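Local coordinates for putative uncharacterized protein (Helicobacter pylori, PDB 3TDG), which is a DsbG-type thioredoxin-fold oxidoreductase, probably acting as a reductase or isomerase of protein disulfides, at residues V65-P76 against T107-Q118. Sequence-based numbering, arbitrary orientation.
Sequences VIEDPDTKYNIP and TNQKVQALNATQ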
ATOM      1  N   VAL A  65      21.293  16.200  -3.777  1.00 40.65           N
ATOM      2  CA  VAL A  65      19.995  15.889  -4.374  1.00 39.56           C
ATOM      3  C   VAL A  65      20.162  15.805  -5.890  1.00 39.40           C
ATOM      4  O   VAL A  65      20.830  16.654  -6.497  1.00 39.37           O
ATOM      5  CB  VAL A  65      18.909  16.912  -3.970  1.00 39.35           C
ATOM      6  CG1 VAL A  65      17.538  16.563  -4.599  1.00 37.57           C
ATOM      7  CG2 VAL A  65      18.789  16.944  -2.448  1.00 39.43           C
ATOM      8  N   ILE A  66      19.572  14.765  -6.481  1.00 38.87           N
ATOM      9  CA  ILE A  66      19.649  14.509  -7.912  1.00 38.29           C
ATOM     10  C   ILE A  66      18.244  14.403  -8.479  1.00 39.15           C
ATOM     11  O   ILE A  66      17.294  14.208  -7.729  1.00 39.42           O
ATOM     12  CB  ILE A  66      20.486  13.221  -8.252  1.00 38.07           C
ATOM     13  CG1 ILE A  66      19.864  11.941  -7.681  1.00 37.11           C
ATOM     14  CG2 ILE A  66      21.969  13.380  -7.843  1.00 37.71           C
ATOM     15  CD1 ILE A  66      18.709  11.357  -8.559  1.00 38.22           C
ATOM     16  N   GLU A  67      18.119  14.551  -9.798  1.00 39.59           N
ATOM     17  CA  GLU A  67      16.861  14.335 -10.495  1.00 40.57           C
ATOM     18  C   GLU A  67      16.957  13.054 -11.308  1.00 40.63           C
ATOM     19  O   GLU A  67      17.882  12.895 -12.086  1.00 40.24           O
ATOM     20  CB  GLU A  67      16.588  15.495 -11.446  1.00 41.15           C
ATOM     21  CG  GLU A  67      15.251  15.385 -12.163  1.00 43.48           C
ATOM     22  CD  GLU A  67      15.166  16.334 -13.341  1.00 48.97           C
ATOM     23  OE1 GLU A  67      16.011  16.231 -14.264  1.00 49.66           O
ATOM     24  OE2 GLU A  67      14.258  17.192 -13.334  1.00 52.33           O
ATOM     25  N   ASP A  68      16.016  12.137 -11.104  1.00 41.24           N
ATOM     26  CA  ASP A  68      15.938  10.912 -11.905  1.00 42.04           C
ATOM     27  C   ASP A  68      15.480  11.319 -13.332  1.00 42.57           C
ATOM     28  O   ASP A  68      14.474  11.988 -13.475  1.00 42.39           O
ATOM     29  CB  ASP A  68      14.946   9.954 -11.235  1.00 42.32           C
ATOM     30  CG  ASP A  68      14.734   8.652 -12.018  1.00 43.37           C
ATOM     31  OD1 ASP A  68      14.576   8.686 -13.254  1.00 44.03           O
ATOM     32  OD2 ASP A  68      14.694   7.591 -11.376  1.00 44.22           O
ATOM     33  N   PRO A  69      16.235  10.946 -14.389  1.00 43.17           N
ATOM     34  CA  PRO A  69      15.835  11.465 -15.715  1.00 43.55           C
ATOM     35  C   PRO A  69      14.544  10.850 -16.270  1.00 43.72           C
ATOM     36  O   PRO A  69      13.988  11.380 -17.213  1.00 44.36           O
ATOM     37  CB  PRO A  69      17.033  11.105 -16.596  1.00 43.13           C
ATOM     38  CG  PRO A  69      17.493   9.771 -15.999  1.00 43.82           C
ATOM     39  CD  PRO A  69      17.371  10.006 -14.492  1.00 43.00           C
ATOM     40  N   ASP A  70      14.072   9.751 -15.686  1.00 44.87           N
ATOM     41  CA  ASP A  70      12.841   9.100 -16.152  1.00 45.97           C
ATOM     42  C   ASP A  70      11.596   9.620 -15.423  1.00 46.02           C
ATOM     43  O   ASP A  70      10.640  10.057 -16.062  1.00 46.55           O
ATOM     44  CB  ASP A  70      12.934   7.568 -16.028  1.00 46.69           C
ATOM     45  CG  ASP A  70      14.133   6.979 -16.789  1.00 48.79           C
ATOM     46  OD1 ASP A  70      14.701   5.961 -16.338  1.00 53.65           O
ATOM     47  OD2 ASP A  70      14.507   7.533 -17.835  1.00 50.64           O
ATOM     48  N   THR A  71      11.619   9.579 -14.091  1.00 45.04           N
ATOM     49  CA  THR A  71      10.471   9.961 -13.277  1.00 44.29           C
ATOM     50  C   THR A  71      10.446  11.453 -12.946  1.00 43.84           C
ATOM     51  O   THR A  71       9.408  11.981 -12.542  1.00 44.07           O
ATOM     52  CB  THR A  71      10.481   9.190 -11.954  1.00 44.55           C
ATOM     53  OG1 THR A  71      11.695   9.495 -11.249  1.00 43.54           O
ATOM     54  CG2 THR A  71      10.360   7.648 -12.190  1.00 44.16           C
ATOM     55  N   LYS A  72      11.593  12.115 -13.113  1.00 42.95           N
ATOM     56  CA  LYS A  72      11.818  13.504 -12.668  1.00 42.78           C
ATOM     57  C   LYS A  72      11.746  13.669 -11.130  1.00 41.74           C
ATOM     58  O   LYS A  72      11.815  14.792 -10.629  1.00 41.54           O
ATOM     59  CB  LYS A  72      10.886  14.517 -13.377  1.00 43.54           C
ATOM     60  CG  LYS A  72      10.791  14.374 -14.902  1.00 45.62           C
ATOM     61  CD  LYS A  72      12.134  14.609 -15.551  1.00 48.56           C
ATOM     62  CE  LYS A  72      12.053  14.371 -17.047  1.00 52.32           C
ATOM     63  NZ  LYS A  72      13.432  14.266 -17.575  1.00 53.95           N
ATOM     64  N   TYR A  73      11.636  12.556 -10.397  1.00 40.66           N
ATOM     65  CA  TYR A  73      11.692  12.578  -8.933  1.00 39.52           C
ATOM     66  C   TYR A  73      13.034  13.119  -8.452  1.00 39.00           C
ATOM     67  O   TYR A  73      14.081  12.839  -9.053  1.00 37.84           O
ATOM     68  CB  TYR A  73      11.435  11.188  -8.339  1.00 39.96           C
ATOM     69  CG  TYR A  73      10.021  10.689  -8.553  1.00 40.85           C
ATOM     70  CD1 TYR A  73       8.958  11.585  -8.685  1.00 42.20           C
ATOM     71  CD2 TYR A  73       9.736   9.323  -8.592  1.00 43.31           C
ATOM     72  CE1 TYR A  73       7.659  11.141  -8.866  1.00 43.65           C
ATOM     73  CE2 TYR A  73       8.427   8.868  -8.776  1.00 44.32           C
ATOM     74  CZ  TYR A  73       7.403   9.787  -8.920  1.00 44.94           C
ATOM     75  OH  TYR A  73       6.101   9.377  -9.100  1.00 47.54           O
ATOM     76  N   ASN A  74      12.983  13.941  -7.402  1.00 38.48           N
ATOM     77  CA  ASN A  74      14.183  14.442  -6.755  1.00 38.55           C
ATOM     78  C   ASN A  74      14.563  13.467  -5.660  1.00 38.08           C
ATOM     79  O   ASN A  74      13.729  13.115  -4.826  1.00 38.02           O
ATOM     80  CB  ASN A  74      13.964  15.826  -6.155  1.00 39.05           C
ATOM     81  CG  ASN A  74      13.829  16.917  -7.205  1.00 40.65           C
ATOM     82  OD1 ASN A  74      13.502  16.665  -8.375  1.00 42.96           O
ATOM     83  ND2 ASN A  74      14.061  18.146  -6.780  1.00 39.39           N
ATOM     84  N   ILE A  75      15.819  13.032  -5.665  1.00 37.15           N
ATOM     85  CA  ILE A  75      16.272  11.979  -4.764  1.00 36.69           C
ATOM     86  C   ILE A  75      17.455  12.514  -3.968  1.00 37.36           C
ATOM     87  O   ILE A  75      18.455  12.933  -4.558  1.00 37.02           O
ATOM     88  CB  ILE A  75      16.730  10.718  -5.549  1.00 36.71           C
ATOM     89  CG1 ILE A  75      15.660  10.275  -6.577  1.00 36.47           C
ATOM     90  CG2 ILE A  75      17.140   9.578  -4.582  1.00 36.50           C
ATOM     91  CD1 ILE A  75      14.340   9.768  -5.935  1.00 36.96           C
ATOM     92  N   PRO A  76      17.329  12.532  -2.626  1.00 37.83           N
ATOM     93  CA  PRO A  76      18.412  12.942  -1.736  1.00 38.18           C
ATOM     94  C   PRO A  76      19.379  11.806  -1.398  1.00 38.17           C
ATOM     95  O   PRO A  76      18.967  10.673  -1.133  1.00 38.40           O
ATOM     96  CB  PRO A  76      17.663  13.437  -0.492  1.00 38.16           C
ATOM     97  CG  PRO A  76      16.448  12.586  -0.448  1.00 38.40           C
ATOM     98  CD  PRO A  76      16.044  12.427  -1.910  1.00 37.73           C
ATOM     99  N   THR A 107      15.325  18.723   3.716  1.00 41.47           N
ATOM    100  CA  THR A 107      15.581  18.175   2.398  1.00 41.48           C
ATOM    101  C   THR A 107      14.547  17.101   2.077  1.00 41.39           C
ATOM    102  O   THR A 107      13.848  17.231   1.079  1.00 41.27           O
ATOM    103  CB  THR A 107      17.005  17.668   2.297  1.00 41.54           C
ATOM    104  OG1 THR A 107      17.889  18.780   2.527  1.00 41.84           O
ATOM    105  CG2 THR A 107      17.276  17.076   0.921  1.00 41.56           C
ATOM    106  N   ASN A 108      14.428  16.082   2.930  1.00 40.90           N
ATOM    107  CA  ASN A 108      13.402  15.061   2.761  1.00 41.72           C
ATOM    108  C   ASN A 108      12.010  15.656   2.511  1.00 41.74           C
ATOM    109  O   ASN A 108      11.345  15.283   1.557  1.00 41.58           O
ATOM    110  CB  ASN A 108      13.384  14.068   3.932  1.00 41.53           C
ATOM    111  CG  ASN A 108      14.601  13.137   3.928  1.00 43.17           C
ATOM    112  OD1 ASN A 108      15.382  13.123   2.973  1.00 45.64           O
ATOM    113  ND2 ASN A 108      14.774  12.373   5.001  1.00 42.93           N
ATOM    114  N   GLN A 109      11.591  16.603   3.347  1.00 41.19           N
ATOM    115  CA  GLN A 109      10.271  17.203   3.215  1.00 41.68           C
ATOM    116  C   GLN A 109      10.096  17.998   1.911  1.00 41.42           C
ATOM    117  O   GLN A 109       9.040  17.934   1.293  1.00 41.21           O
ATOM    118  CB  GLN A 109       9.964  18.071   4.436  1.00 41.93           C
ATOM    119  CG  GLN A 109       9.663  17.208   5.676  1.00 43.75           C
ATOM    120  CD  GLN A 109       9.747  17.978   6.981  1.00 45.42           C
ATOM    121  OE1 GLN A 109      10.503  17.612   7.886  1.00 48.42           O
ATOM    122  NE2 GLN A 109       8.988  19.056   7.079  1.00 44.50           N
ATOM    123  N   LYS A 110      11.127  18.733   1.510  1.00 41.27           N
ATOM    124  CA  LYS A 110      11.107  19.491   0.253  1.00 42.44           C
ATOM    125  C   LYS A 110      10.950  18.551  -0.972  1.00 42.09           C
ATOM    126  O   LYS A 110      10.054  18.750  -1.785  1.00 41.81           O
ATOM    127  CB  LYS A 110      12.370  20.354   0.137  1.00 42.30           C
ATOM    128  CG  LYS A 110      12.492  21.119  -1.170  1.00 45.06           C
ATOM    129  CD  LYS A 110      13.725  22.023  -1.179  1.00 47.57           C
ATOM    130  CE  LYS A 110      15.015  21.202  -1.232  1.00 48.44           C
ATOM    131  NZ  LYS A 110      16.151  22.134  -1.411  1.00 49.99           N
ATOM    132  N   VAL A 111      11.793  17.520  -1.070  1.00 41.88           N
ATOM    133  CA  VAL A 111      11.697  16.550  -2.178  1.00 41.89           C
ATOM    134  C   VAL A 111      10.375  15.757  -2.170  1.00 42.80           C
ATOM    135  O   VAL A 111       9.813  15.484  -3.224  1.00 42.38           O
ATOM    136  CB  VAL A 111      12.925  15.572  -2.280  1.00 41.69           C
ATOM    137  CG1 VAL A 111      14.257  16.325  -2.238  1.00 40.14           C
ATOM    138  CG2 VAL A 111      12.883  14.511  -1.225  1.00 40.13           C
ATOM    139  N   GLN A 112       9.871  15.401  -0.989  1.00 43.38           N
ATOM    140  CA  GLN A 112       8.592  14.699  -0.912  1.00 44.52           C
ATOM    141  C   GLN A 112       7.434  15.549  -1.431  1.00 44.35           C
ATOM    142  O   GLN A 112       6.496  15.013  -2.019  1.00 44.63           O
ATOM    143  CB  GLN A 112       8.303  14.195   0.503  1.00 45.22           C
ATOM    144  CG  GLN A 112       9.248  13.065   0.963  1.00 48.85           C
ATOM    145  CD  GLN A 112       8.845  12.466   2.300  1.00 52.50           C
ATOM    146  OE1 GLN A 112       8.430  13.174   3.213  1.00 56.50           O
ATOM    147  NE2 GLN A 112       8.973  11.162   2.419  1.00 53.09           N
ATOM    148  N   ALA A 113       7.505  16.865  -1.225  1.00 44.06           N
ATOM    149  CA  ALA A 113       6.482  17.781  -1.733  1.00 43.86           C
ATOM    150  C   ALA A 113       6.585  17.947  -3.250  1.00 43.79           C
ATOM    151  O   ALA A 113       5.569  17.918  -3.945  1.00 43.70           O
ATOM    152  CB  ALA A 113       6.561  19.137  -1.036  1.00 44.17           C
ATOM    153  N   LEU A 114       7.809  18.115  -3.752  1.00 43.35           N
ATOM    154  CA  LEU A 114       8.065  18.178  -5.196  1.00 43.66           C
ATOM    155  C   LEU A 114       7.670  16.886  -5.923  1.00 42.95           C
ATOM    156  O   LEU A 114       7.067  16.947  -6.992  1.00 43.08           O
ATOM    157  CB  LEU A 114       9.535  18.533  -5.476  1.00 43.86           C
ATOM    158  CG  LEU A 114       9.943  19.962  -5.087  1.00 46.40           C
ATOM    159  CD1 LEU A 114      11.461  20.107  -5.051  1.00 47.23           C
ATOM    160  CD2 LEU A 114       9.312  21.026  -6.026  1.00 45.82           C
ATOM    161  N   ASN A 115       7.999  15.732  -5.337  1.00 42.24           N
ATOM    162  CA  ASN A 115       7.723  14.429  -5.960  1.00 42.15           C
ATOM    163  C   ASN A 115       6.228  14.100  -5.940  1.00 42.42           C
ATOM    164  O   ASN A 115       5.724  13.491  -6.883  1.00 41.64           O
ATOM    165  CB  ASN A 115       8.501  13.284  -5.293  1.00 40.62           C
ATOM    166  CG  ASN A 115      10.011  13.414  -5.453  1.00 40.49           C
ATOM    167  OD1 ASN A 115      10.489  14.203  -6.248  1.00 36.52           O
ATOM    168  ND2 ASN A 115      10.771  12.647  -4.653  1.00 37.08           N
ATOM    169  N   ALA A 116       5.541  14.481  -4.862  1.00 42.65           N
ATOM    170  CA  ALA A 116       4.084  14.344  -4.796  1.00 43.68           C
ATOM    171  C   ALA A 116       3.396  15.115  -5.937  1.00 44.25           C
ATOM    172  O   ALA A 116       2.483  14.589  -6.575  1.00 44.73           O
ATOM    173  CB  ALA A 116       3.538  14.780  -3.418  1.00 43.99           C
ATOM    174  N   THR A 117       3.844  16.344  -6.197  1.00 44.79           N
ATOM    175  CA  THR A 117       3.331  17.156  -7.316  1.00 45.63           C
ATOM    176  C   THR A 117       3.656  16.541  -8.687  1.00 45.42           C
ATOM    177  O   THR A 117       2.804  16.524  -9.588  1.00 44.27           O
ATOM    178  CB  THR A 117       3.913  18.586  -7.295  1.00 45.37           C
ATOM    179  OG1 THR A 117       3.586  19.202  -6.050  1.00 48.81           O
ATOM    180  CG2 THR A 117       3.336  19.439  -8.424  1.00 46.72           C
ATOM    181  N   GLN A 118       4.897  16.070  -8.839  1.00 44.94           N
ATOM    182  CA  GLN A 118       5.342  15.447 -10.083  1.00 44.63           C
ATOM    183  C   GLN A 118       4.486  14.207 -10.389  1.00 44.60           C
ATOM    184  O   GLN A 118       4.025  14.031 -11.516  1.00 43.74           O
ATOM    185  CB  GLN A 118       6.839  15.098 -10.008  1.00 44.54           C
ATOM    186  CG  GLN A 118       7.369  14.336 -11.222  1.00 44.55           C
ATOM    187  CD  GLN A 118       7.184  15.116 -12.520  1.00 47.11           C
ATOM    188  OE1 GLN A 118       7.485  16.308 -12.589  1.00 46.25           O
ATOM    189  NE2 GLN A 118       6.693  14.436 -13.558  1.00 47.41           N
TER
HETATM  190  O   HOH W   1       6.857  11.213 -12.988  1.00 48.00           O
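Helix 98-129 packs on the four-stranded antiparallel sheet of the DsbG N-terminal domain, and N115 fastens it to the start of strand 74-79, where the chain leaves the hairpin turn after strand 62-67. The carboxamide of N115 grips the backbone of N74 twice: N74 N donates to N115 OD1 at 2.8 Å, and N115 ND2 donates to N74 O at 3.0 Å, nearly straight at 172°. With N74 O in the amide plane, the pair fixes the rotation of the carboxamide. I75 N and I75 O face the other way and bond to I66, so at N74 the helix takes the backbone groups pointing away from strand 62-67; further on, P76 bonds to L89.

One turn earlier on the helix, V111 packs between the strands: its CG1 meets V65 CG1 tip to tip at 4.0 Å, while CG2 lies 3.8 Å from P76 CD. T107 CG2 stands anti to the backbone N, which aims it at P76 and at V65 CG2, 3.7 Å away, and T107 OG1 turns back to L103 O within the helix. N108 OD1 abuts P76 CG and is buried without a polar partner.

Toward the turn, the Y73 ring lies obliquely beside N115 and Q118, its plane 47° from the N115 amide. Extended at chi1, Q118 lays CG 3.4 Å from T71 O; the bend at chi2 brings its amide beside K72 CB, and a water joins T71 O to Q118 NE2. D68 OD1 accepts from D70 N and T71 N, an Asx motif at the hairpin turn. A long helix laid nearly antiparallel (159°) to strand 74-76 is consistent with the cystatin-like N-terminal domain of DsbC and DsbG relatives, helix 98-129 running on toward the thioredoxin-fold part.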